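Local coordinates for protein lytic chitin monooxygenase (Enterococcus faecalis, PDB 4A02) that cleaves glycosidic bonds of alpha- and beta-chitin oxidatively at a copper centre, working together with a chitinase to break down the crystalline polymer, at residues Q85-W91 and G119-N125; H1-P7 and I78-A84; I35-T41 and T153-Q159. Where two conformers were deposited one is given. Numbering follows the deposited sequence.

Contact 1: residues Q85-W91 and G119-N125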
loop_
_atom_site.group_PDB
_atom_site.type_symbol
_atom_site.label_atom_id
_atom_site.label_comp_id
_atom_site.label_asym_id
_atom_site.label_seq_id
_atom_site.Cartn_x
_atom_site.Cartn_y
_atom_site.Cartn_z
ATOM N N GLN A 85 -12.889 -6.617 10.141
ATOM C CA GLN A 85 -12.454 -5.511 10.997
ATOM C C GLN A 85 -11.723 -6.161 12.209
ATOM O O GLN A 85 -12.269 -7.004 12.829
ATOM C CB GLN A 85 -13.626 -4.650 11.395
ATOM C CG GLN A 85 -14.392 -4.065 10.247
ATOM C CD GLN A 85 -15.818 -3.784 10.701
ATOM O OE1 GLN A 85 -16.675 -4.651 10.464
ATOM N NE2 GLN A 85 -16.069 -2.692 11.412
ATOM N N HIS A 86 -10.518 -5.813 12.495
ATOM C CA HIS A 86 -9.806 -6.207 13.714
ATOM C C HIS A 86 -9.446 -5.012 14.540
ATOM O O HIS A 86 -9.204 -3.979 13.957
ATOM C CB HIS A 86 -8.434 -6.809 13.420
ATOM C CG HIS A 86 -8.585 -8.199 13.024
ATOM N ND1 HIS A 86 -8.149 -9.256 13.790
ATOM C CD2 HIS A 86 -9.195 -8.744 11.942
ATOM C CE1 HIS A 86 -8.462 -10.397 13.146
ATOM N NE2 HIS A 86 -9.100 -10.092 12.041
ATOM N N ARG A 87 -9.376 -5.250 15.849
ATOM C CA ARG A 87 -8.725 -4.278 16.721
ATOM C C ARG A 87 -7.389 -3.944 16.059
ATOM O O ARG A 87 -6.735 -4.867 15.559
ATOM C CB ARG A 87 -8.501 -4.894 18.139
ATOM C CG ARG A 87 -9.766 -5.183 18.892
ATOM C CD ARG A 87 -9.677 -5.495 20.369
ATOM N NE ARG A 87 -11.080 -5.345 20.835
ATOM C CZ ARG A 87 -11.739 -4.278 21.231
ATOM N NH1 ARG A 87 -11.209 -3.065 21.312
ATOM N NH2 ARG A 87 -13.012 -4.420 21.583
ATOM N N THR A 88 -7.079 -2.662 16.076
ATOM C CA THR A 88 -5.937 -2.146 15.345
ATOM C C THR A 88 -4.873 -1.535 16.261
ATOM O O THR A 88 -5.188 -0.725 17.132
ATOM C CB THR A 88 -6.431 -1.108 14.356
ATOM O OG1 THR A 88 -7.263 -1.777 13.395
ATOM C CG2 THR A 88 -5.289 -0.489 13.576
ATOM N N ALA A 89 -3.618 -1.900 16.021
ATOM C CA ALA A 89 -2.471 -1.298 16.704
ATOM C C ALA A 89 -2.028 -0.006 16.040
ATOM O O ALA A 89 -1.725 0.961 16.755
ATOM C CB ALA A 89 -1.293 -2.254 16.757
ATOM N N SER A 90 -1.943 0.057 14.720
ATOM C CA SER A 90 -1.250 1.108 14.059
ATOM C C SER A 90 -1.557 1.167 12.605
ATOM O O SER A 90 -1.961 0.198 11.982
ATOM C CB SER A 90 0.269 0.866 14.209
ATOM O OG SER A 90 0.602 -0.419 13.742
ATOM N N TRP A 91 -1.295 2.356 12.024
ATOM C CA TRP A 91 -1.336 2.586 10.567
ATOM C C TRP A 91 -0.082 3.366 10.255
ATOM O O TRP A 91 0.136 4.461 10.797
ATOM C CB TRP A 91 -2.556 3.373 10.150
ATOM C CG TRP A 91 -3.887 2.923 10.709
ATOM C CD1 TRP A 91 -4.443 3.223 11.942
ATOM C CD2 TRP A 91 -4.833 2.088 10.031
ATOM N NE1 TRP A 91 -5.660 2.644 12.054
ATOM C CE2 TRP A 91 -5.925 1.929 10.883
ATOM C CE3 TRP A 91 -4.851 1.475 8.793
ATOM C CZ2 TRP A 91 -7.033 1.162 10.530
ATOM C CZ3 TRP A 91 -5.951 0.737 8.432
ATOM C CH2 TRP A 91 -7.053 0.572 9.281
ATOM N N GLY A 119 -3.599 3.128 16.424
ATOM C CA GLY A 119 -4.875 2.520 16.325
ATOM C C GLY A 119 -5.675 2.389 17.591
ATOM O O GLY A 119 -6.877 2.174 17.599
ATOM N N LYS A 120 -4.980 2.512 18.720
ATOM C CA LYS A 120 -5.564 2.506 20.092
ATOM C C LYS A 120 -6.322 1.236 20.425
ATOM O O LYS A 120 -7.168 1.225 21.319
ATOM C CB LYS A 120 -6.484 3.686 20.287
ATOM C CG LYS A 120 -5.653 4.987 20.246
ATOM C CD LYS A 120 -6.460 6.264 20.222
ATOM C CE LYS A 120 -6.906 6.567 18.788
ATOM N NZ LYS A 120 -7.655 7.838 18.510
ATOM N N GLN A 121 -6.001 0.148 19.738
ATOM C CA GLN A 121 -6.672 -1.141 19.977
ATOM C C GLN A 121 -8.162 -1.043 19.774
ATOM O O GLN A 121 -9.022 -1.697 20.361
ATOM C CB GLN A 121 -6.329 -1.737 21.353
ATOM C CG GLN A 121 -4.863 -2.196 21.456
ATOM C CD GLN A 121 -4.596 -3.420 20.604
ATOM O OE1 GLN A 121 -5.450 -4.068 20.045
ATOM N NE2 GLN A 121 -3.354 -3.627 20.488
ATOM N N GLU A 122 -8.538 -0.106 18.910
ATOM C CA GLU A 122 -9.967 -0.061 18.643
ATOM C C GLU A 122 -10.316 -0.844 17.372
ATOM O O GLU A 122 -9.474 -1.043 16.461
ATOM C CB GLU A 122 -10.358 1.365 18.404
ATOM C CG GLU A 122 -9.892 2.349 19.465
ATOM C CD GLU A 122 -10.219 3.737 18.868
ATOM O OE1 GLU A 122 -10.350 3.835 17.620
ATOM O OE2 GLU A 122 -10.351 4.667 19.691
ATOM N N VAL A 123 -11.556 -1.228 17.239
ATOM C CA VAL A 123 -12.058 -1.891 16.065
ATOM C C VAL A 123 -12.538 -0.831 15.060
ATOM O O VAL A 123 -13.459 -0.066 15.322
ATOM C CB VAL A 123 -13.226 -2.843 16.395
ATOM C CG1 VAL A 123 -13.736 -3.510 15.111
ATOM C CG2 VAL A 123 -12.733 -3.858 17.408
ATOM N N PRO A 124 -11.909 -0.746 13.937
ATOM C CA PRO A 124 -12.273 0.302 12.977
ATOM C C PRO A 124 -13.551 -0.062 12.251
ATOM O O PRO A 124 -13.940 -1.246 12.244
ATOM C CB PRO A 124 -11.077 0.318 11.983
ATOM C CG PRO A 124 -10.496 -1.044 12.139
ATOM C CD PRO A 124 -10.807 -1.567 13.508
ATOM N N ASN A 125 -14.153 0.954 11.635
ATOM C CA ASN A 125 -15.255 0.713 10.699
ATOM C C ASN A 125 -14.732 -0.011 9.451
ATOM O O ASN A 125 -13.536 -0.045 9.190
ATOM C CB ASN A 125 -15.827 2.071 10.320
ATOM C CG ASN A 125 -16.608 2.673 11.464
ATOM O OD1 ASN A 125 -17.131 2.037 12.371
ATOM N ND2 ASN A 125 -16.670 3.981 11.380
#

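Contact 2: residues H1-P7 and I78-A84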
loop_
_atom_site.group_PDB
_atom_site.type_symbol
_atom_site.label_atom_id
_atom_site.label_comp_id
_atom_site.label_asym_id
_atom_site.label_seq_id
_atom_site.Cartn_x
_atom_site.Cartn_y
_atom_site.Cartn_z
ATOM N N HIS A 1 -8.855 -8.069 7.538
ATOM C CA HIS A 1 -8.177 -8.162 6.235
ATOM C C HIS A 1 -8.689 -6.960 5.519
ATOM O O HIS A 1 -9.731 -6.383 5.877
ATOM C CB HIS A 1 -8.391 -9.451 5.558
ATOM C CG HIS A 1 -7.843 -10.490 6.691
ATOM N ND1 HIS A 1 -7.813 -10.225 8.085
ATOM C CD2 HIS A 1 -7.333 -11.713 6.399
ATOM C CE1 HIS A 1 -7.269 -11.383 8.504
ATOM N NE2 HIS A 1 -6.952 -12.319 7.569
ATOM N N GLY A 2 -7.932 -6.451 4.530
ATOM C CA GLY A 2 -8.346 -5.250 3.879
ATOM C C GLY A 2 -7.306 -4.721 2.939
ATOM O O GLY A 2 -6.227 -5.291 2.783
ATOM N N TYR A 3 -7.658 -3.605 2.296
ATOM C CA TYR A 3 -6.810 -3.010 1.284
ATOM C C TYR A 3 -7.067 -1.510 1.247
ATOM O O TYR A 3 -8.079 -1.022 1.774
ATOM C CB TYR A 3 -7.054 -3.642 -0.117
ATOM C CG TYR A 3 -8.503 -3.806 -0.459
ATOM C CD1 TYR A 3 -9.288 -2.737 -0.891
ATOM C CD2 TYR A 3 -9.128 -5.042 -0.344
ATOM C CE1 TYR A 3 -10.617 -2.902 -1.189
ATOM C CE2 TYR A 3 -10.452 -5.223 -0.631
ATOM C CZ TYR A 3 -11.216 -4.138 -1.052
ATOM O OH TYR A 3 -12.538 -4.362 -1.330
ATOM N N VAL A 4 -6.157 -0.772 0.598
ATOM C CA VAL A 4 -6.350 0.635 0.339
ATOM C C VAL A 4 -7.110 0.811 -0.952
ATOM O O VAL A 4 -6.696 0.351 -2.013
ATOM C CB VAL A 4 -5.023 1.410 0.349
ATOM C CG1 VAL A 4 -5.251 2.835 -0.117
ATOM C CG2 VAL A 4 -4.404 1.369 1.729
ATOM N N ALA A 5 -8.281 1.471 -0.838
ATOM C CA ALA A 5 -9.174 1.685 -1.944
ATOM C C ALA A 5 -9.033 3.076 -2.569
ATOM O O ALA A 5 -9.414 3.230 -3.723
ATOM C CB ALA A 5 -10.623 1.445 -1.495
ATOM N N SER A 6 -8.489 4.044 -1.860
ATOM C CA SER A 6 -8.340 5.389 -2.396
ATOM C C SER A 6 -7.112 6.042 -1.840
ATOM O O SER A 6 -7.003 6.168 -0.604
ATOM C CB SER A 6 -9.556 6.229 -2.076
ATOM O OG SER A 6 -9.388 7.495 -2.711
ATOM N N PRO A 7 -6.176 6.551 -2.661
ATOM C CA PRO A 7 -6.008 6.147 -4.074
ATOM C C PRO A 7 -5.942 4.621 -4.147
ATOM O O PRO A 7 -5.462 3.952 -3.245
ATOM C CB PRO A 7 -4.648 6.754 -4.446
ATOM C CG PRO A 7 -4.427 7.847 -3.454
ATOM C CD PRO A 7 -5.031 7.312 -2.166
ATOM N N ILE A 78 -6.606 9.166 2.415
ATOM C CA ILE A 78 -6.307 7.782 2.011
ATOM C C ILE A 78 -7.297 6.865 2.752
ATOM O O ILE A 78 -7.408 7.033 3.981
ATOM C CB ILE A 78 -4.814 7.525 2.263
ATOM C CG1 ILE A 78 -4.411 6.165 1.762
ATOM C CG2 ILE A 78 -4.381 7.749 3.714
ATOM C CD1 ILE A 78 -2.941 6.038 1.382
ATOM N N THR A 79 -8.099 6.029 2.028
ATOM C CA THR A 79 -9.206 5.223 2.528
ATOM C C THR A 79 -8.898 3.744 2.402
ATOM O O THR A 79 -8.562 3.285 1.294
ATOM C CB THR A 79 -10.495 5.544 1.790
ATOM O OG1 THR A 79 -10.823 6.911 1.984
ATOM C CG2 THR A 79 -11.711 4.735 2.290
ATOM N N TRP A 80 -9.049 3.028 3.494
ATOM C CA TRP A 80 -9.031 1.573 3.517
ATOM C C TRP A 80 -10.456 1.023 3.441
ATOM O O TRP A 80 -11.395 1.619 3.968
ATOM C CB TRP A 80 -8.366 1.006 4.753
ATOM C CG TRP A 80 -6.909 1.242 4.907
ATOM C CD1 TRP A 80 -6.279 2.409 5.222
ATOM C CD2 TRP A 80 -5.869 0.249 4.793
ATOM N NE1 TRP A 80 -4.913 2.214 5.299
ATOM C CE2 TRP A 80 -4.647 0.888 5.047
ATOM C CE3 TRP A 80 -5.874 -1.123 4.492
ATOM C CZ2 TRP A 80 -3.438 0.198 5.027
ATOM C CZ3 TRP A 80 -4.687 -1.807 4.462
ATOM C CH2 TRP A 80 -3.460 -1.147 4.723
ATOM N N ASN A 81 -10.596 -0.155 2.828
ATOM C CA ASN A 81 -11.798 -0.948 2.927
ATOM C C ASN A 81 -11.408 -2.275 3.565
ATOM O O ASN A 81 -10.492 -2.949 3.085
ATOM C CB ASN A 81 -12.458 -1.195 1.581
ATOM C CG ASN A 81 -13.080 -0.014 0.891
ATOM O OD1 ASN A 81 -13.579 -0.156 -0.258
ATOM N ND2 ASN A 81 -13.135 1.153 1.521
ATOM N N LEU A 82 -12.085 -2.607 4.666
ATOM C CA LEU A 82 -11.744 -3.789 5.452
ATOM C C LEU A 82 -12.775 -4.842 5.247
ATOM O O LEU A 82 -13.970 -4.543 5.410
ATOM C CB LEU A 82 -11.625 -3.405 6.932
ATOM C CG LEU A 82 -10.764 -2.199 7.226
ATOM C CD1 LEU A 82 -10.670 -1.986 8.742
ATOM C CD2 LEU A 82 -9.360 -2.326 6.632
ATOM N N THR A 83 -12.303 -6.030 4.923
ATOM C CA THR A 83 -13.155 -7.162 4.745
ATOM C C THR A 83 -13.356 -7.857 6.092
ATOM O O THR A 83 -14.380 -8.529 6.218
ATOM C CB THR A 83 -12.617 -8.177 3.719
ATOM O OG1 THR A 83 -11.295 -8.626 4.066
ATOM C CG2 THR A 83 -12.564 -7.581 2.349
ATOM N N ALA A 84 -12.394 -7.756 7.054
ATOM C CA ALA A 84 -12.586 -8.257 8.385
ATOM C C ALA A 84 -12.026 -7.175 9.327
ATOM O O ALA A 84 -10.829 -6.910 9.275
ATOM C CB ALA A 84 -11.908 -9.608 8.529
HETATM O O HOH W 1 -13.942 -2.205 -1.963
HETATM O O HOH W 2 -9.548 8.702 0.478
#

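Contact 3: residues I35-T41 and T153-Q159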
loop_
_atom_site.group_PDB
_atom_site.type_symbol
_atom_site.label_atom_id
_atom_site.label_comp_id
_atom_site.label_asym_id
_atom_site.label_seq_id
_atom_site.Cartn_x
_atom_site.Cartn_y
_atom_site.Cartn_z
ATOM N N ILE A 35 -2.917 -9.587 1.827
ATOM C CA ILE A 35 -1.484 -9.372 1.783
ATOM C C ILE A 35 -0.991 -9.163 3.231
ATOM O O ILE A 35 -0.723 -8.068 3.709
ATOM C CB ILE A 35 -1.074 -8.270 0.823
ATOM C CG1 ILE A 35 -1.696 -8.530 -0.543
ATOM C CG2 ILE A 35 0.431 -8.175 0.751
ATOM C CD1 ILE A 35 -1.386 -7.463 -1.577
ATOM N N GLU A 36 -0.920 -10.302 3.929
ATOM C CA GLU A 36 -0.738 -10.408 5.369
ATOM C C GLU A 36 0.659 -10.991 5.673
ATOM O O GLU A 36 0.952 -12.103 5.198
ATOM C CB GLU A 36 -1.825 -11.322 5.990
ATOM C CG GLU A 36 -1.763 -11.385 7.472
ATOM C CD GLU A 36 -2.777 -12.265 8.109
ATOM O OE1 GLU A 36 -3.593 -12.926 7.403
ATOM O OE2 GLU A 36 -2.869 -12.290 9.360
ATOM N N ALA A 37 1.449 -10.327 6.495
ATOM C CA ALA A 37 2.763 -10.824 6.889
ATOM C C ALA A 37 3.076 -10.336 8.262
ATOM O O ALA A 37 2.420 -9.394 8.761
ATOM C CB ALA A 37 3.831 -10.401 5.889
ATOM N N PRO A 38 4.087 -10.887 8.933
ATOM C CA PRO A 38 4.417 -10.394 10.260
ATOM C C PRO A 38 4.696 -8.884 10.236
ATOM O O PRO A 38 5.212 -8.351 9.256
ATOM C CB PRO A 38 5.671 -11.174 10.637
ATOM C CG PRO A 38 5.513 -12.489 9.887
ATOM C CD PRO A 38 4.935 -12.030 8.547
ATOM N N LYS A 39 4.421 -8.215 11.338
ATOM C CA LYS A 39 4.913 -6.847 11.496
ATOM C C LYS A 39 6.419 -6.850 11.282
ATOM O O LYS A 39 7.128 -7.799 11.544
ATOM C CB LYS A 39 4.517 -6.297 12.844
ATOM C CG LYS A 39 3.039 -6.103 13.030
ATOM C CD LYS A 39 2.691 -5.498 14.383
ATOM C CE LYS A 39 1.206 -5.325 14.576
ATOM N NZ LYS A 39 0.470 -6.598 14.696
ATOM N N ASN A 40 6.894 -5.680 10.789
ATOM C CA ASN A 40 8.311 -5.490 10.522
ATOM C C ASN A 40 8.852 -6.397 9.435
ATOM O O ASN A 40 9.998 -6.803 9.502
ATOM C CB ASN A 40 9.187 -5.632 11.813
ATOM C CG ASN A 40 10.492 -4.863 11.604
ATOM O OD1 ASN A 40 10.545 -3.845 10.917
ATOM N ND2 ASN A 40 11.521 -5.380 12.260
ATOM N N THR A 41 8.046 -6.659 8.420
ATOM C CA THR A 41 8.488 -7.357 7.225
ATOM C C THR A 41 8.687 -6.301 6.162
ATOM O O THR A 41 7.715 -5.689 5.716
ATOM C CB THR A 41 7.476 -8.397 6.768
ATOM O OG1 THR A 41 7.256 -9.361 7.791
ATOM C CG2 THR A 41 7.953 -9.161 5.547
ATOM N N THR A 153 -3.143 -9.822 16.319
ATOM C CA THR A 153 -2.279 -10.783 15.713
ATOM C C THR A 153 -0.900 -10.130 15.554
ATOM O O THR A 153 -0.816 -8.897 15.563
ATOM C CB THR A 153 -2.718 -11.296 14.335
ATOM O OG1 THR A 153 -2.504 -10.278 13.401
ATOM C CG2 THR A 153 -4.204 -11.694 14.337
ATOM N N VAL A 154 0.132 -10.927 15.341
ATOM C CA VAL A 154 1.472 -10.352 15.135
ATOM C C VAL A 154 1.675 -9.813 13.706
ATOM O O VAL A 154 2.815 -9.444 13.368
ATOM C CB VAL A 154 2.582 -11.317 15.493
ATOM C CG1 VAL A 154 2.491 -11.721 16.970
ATOM C CG2 VAL A 154 2.620 -12.559 14.568
ATOM N N ASN A 155 0.682 -9.751 12.910
ATOM C CA ASN A 155 0.752 -9.444 11.470
ATOM C C ASN A 155 0.282 -8.014 11.183
ATOM O O ASN A 155 -0.227 -7.259 12.009
ATOM C CB ASN A 155 -0.049 -10.460 10.678
ATOM C CG ASN A 155 0.490 -11.848 10.848
ATOM O OD1 ASN A 155 1.691 -12.034 11.096
ATOM N ND2 ASN A 155 -0.400 -12.829 10.691
ATOM N N ALA A 156 0.532 -7.674 9.903
ATOM C CA ALA A 156 0.096 -6.419 9.320
ATOM C C ALA A 156 -0.336 -6.745 7.893
ATOM O O ALA A 156 0.063 -7.754 7.307
ATOM C CB ALA A 156 1.214 -5.404 9.310
ATOM N N PHE A 157 -1.117 -5.833 7.340
ATOM C CA PHE A 157 -1.519 -5.859 5.936
ATOM C C PHE A 157 -0.801 -4.752 5.197
ATOM O O PHE A 157 -0.782 -3.600 5.642
ATOM C CB PHE A 157 -3.052 -5.731 5.795
ATOM C CG PHE A 157 -3.734 -6.970 6.276
ATOM C CD1 PHE A 157 -3.903 -7.204 7.644
ATOM C CD2 PHE A 157 -4.143 -7.978 5.399
ATOM C CE1 PHE A 157 -4.425 -8.391 8.103
ATOM C CE2 PHE A 157 -4.663 -9.156 5.838
ATOM C CZ PHE A 157 -4.781 -9.391 7.195
ATOM N N TYR A 158 -0.172 -5.115 4.076
ATOM C CA TYR A 158 0.771 -4.260 3.374
ATOM C C TYR A 158 0.238 -3.907 2.007
ATOM O O TYR A 158 -0.136 -4.784 1.232
ATOM C CB TYR A 158 2.104 -5.002 3.227
ATOM C CG TYR A 158 2.839 -5.272 4.539
ATOM C CD1 TYR A 158 2.594 -6.401 5.294
ATOM C CD2 TYR A 158 3.802 -4.356 5.000
ATOM C CE1 TYR A 158 3.283 -6.617 6.484
ATOM C CE2 TYR A 158 4.501 -4.583 6.156
ATOM C CZ TYR A 158 4.239 -5.727 6.904
ATOM O OH TYR A 158 4.969 -5.893 8.067
ATOM N N GLN A 159 0.203 -2.601 1.720
ATOM C CA GLN A 159 -0.446 -2.077 0.509
ATOM C C GLN A 159 0.456 -1.073 -0.199
ATOM O O GLN A 159 0.571 0.083 0.192
ATOM C CB GLN A 159 -1.771 -1.429 0.894
ATOM C CG GLN A 159 -2.801 -2.443 1.351
ATOM C CD GLN A 159 -3.432 -3.156 0.168
ATOM O OE1 GLN A 159 -4.109 -2.505 -0.632
ATOM N NE2 GLN A 159 -3.250 -4.452 0.047
HETATM O O HOH W 3 -3.930 -10.528 11.092
HETATM O O HOH W 4 5.052 -3.615 10.129
#

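Contact 1: residues Q85-W91 and G119-N125
At the copper-site end of the beta-sandwich of this lytic polysaccharide monooxygenase, a type I' turn from Gly119 to Glu122 meets the chain that enters strand 88-96 just after the copper ligand His86. Gly119 N donates to Ala89 O (2.9 Å), and its CA lies 3.4 Å from Thr88 O; a side chain here would collide with that oxygen. Lys120 points away. Gln121 N makes a weak bond to Thr88 O (2.9 Å), while its carbonyl draws in the guanidinium of Arg87. Glu122 O then accepts from Thr88 N (2.9 Å), two residues past His86, whose ND1 bonds to Asp152. Val123 lays CG2 over one face of the Arg87 guanidinium, 3.6 Å from Arg87 CG. Pro124 fits between the two ends of 85-91: its CB reaches the edge of the Trp91 ring, its CD sits 2.9 Å from His86 O, and its carbonyl O accepts from Gln85 NE2 at 2.7 Å, with an N-H...O angle of 161°.

Contact 2: residues H1-P7 and I78-A84
Val4 is the main bump on the buried face. Its CG2 settles over the six-membered ring of Trp80, 3.5 Å from the centroid and 19° off the normal, a CH-pi contact, while its CG1 touches Ile78 CG1 at 3.9 Å. The indole edge passes close to Gly2, whose missing side chain leaves the hollow that Leu82 needs: a CB there would clash with Leu82 CD2 and Asn81 O, and Gly2 CA and Leu82 CA are 4.0 Å apart. Trp80 NE1 reaches on to Tyr93 OH. Strand 2-6 is an outer strand of the three-stranded antiparallel sheet of the sandwich, paired with strand 78-82 at 140° between short axes, and Val4, Trp80 and Leu82 turn toward the other sheet. Tyr3 and Asn81 exchange backbone bonds (Tyr3 N to Asn81 O 3.0 Å, Asn81 N to Tyr3 O 2.9 Å). Further along, a classic beta bulge lets Ala5 N (2.8 Å) and Ser6 N (3.2 Å) both donate to Thr79 O, so Ala5 CB drops in beside Asn81 OD1 at 3.6 Å. On the Tyr3 and Asn81 face, the phenol ring lies against the Asn81 side chain, with Tyr3 CE1 3.7 Å from Asn81 CB, and a water fills the gap beyond, 2.7 Å from both Tyr3 OH and Asn81 OD1. At the copper end, His1 O, from a copper ligand, accepts from Thr83 N (2.8 Å) and Ala84 N (3.2 Å), and His1 N makes a weak bond to Ala84 O (2.9 Å).

Contact 3: residues I35-T41 and T153-Q159
Tyr158 swings its ring past Ala37, CE1 3.9 Å from Ala37 CB, with the carbonyls of Ile35, Ala37 and Pro38 near its edge. Its hydroxyl OH donates to Pro38 O at 2.7 Å, the same oxygen that Thr41 OG1 reaches at 2.7 Å, and a water that donates to Tyr158 OH accepts from Asn40 N. The backbones of the two strands pair antiparallel: Ala37 N to Ala156 O (3.0 Å), Ala156 N to Ala37 O (2.8 Å), and Tyr158 N to Ile35 O (3.0 Å). Strand 36-38 thereby joins strand 155-165, at 134° between short axes, in the larger sheet of the beta-sandwich. Past it, Lys39 N bonds Val154 O (2.9 Å), while Lys39 NZ donates to Asn155 O (2.9 Å) and to Ile150 O. On the other face, the Phe157 ring packs under Glu36, CE2 3.6 Å from Glu36 CB, and meets the ring of the copper ligand His1. Glu36 OE2 accepts from Asn155 ND2 (2.9 Å) and from a water that also bonds Thr153 OG1. Glu36 OE2 is thus held by two neutral donors, an amide and a water, and with Phe157 the carboxylate places an acidic and an aromatic side chain beside the copper ligand His1.

In the fold
Contact 2 lies nearest the chain's centre, contact 3 farther out and contact 1 outermost, with the largest share of exposed residues. Contacts 1 and 3 both reach the larger sheet, on strands 88-96 and 155-165, whereas contact 2 belongs to the three-stranded one; the sheets meet where Trp91 packs on Trp80 and where Gln159 OE1 comes 3.0 Å from Val4 N. The chemistry follows place: contact 2 adds aliphatic and indole packing to strand pairing, contact 3 mixes pairing with tyrosine, lysine and carboxylate bonds, and contact 1 relies on a turn and backbone carbonyls. Contacts 1 and 2 each supply a copper ligand, His86 and His1, and contact 3 sets Phe157 and Glu36 beside His1.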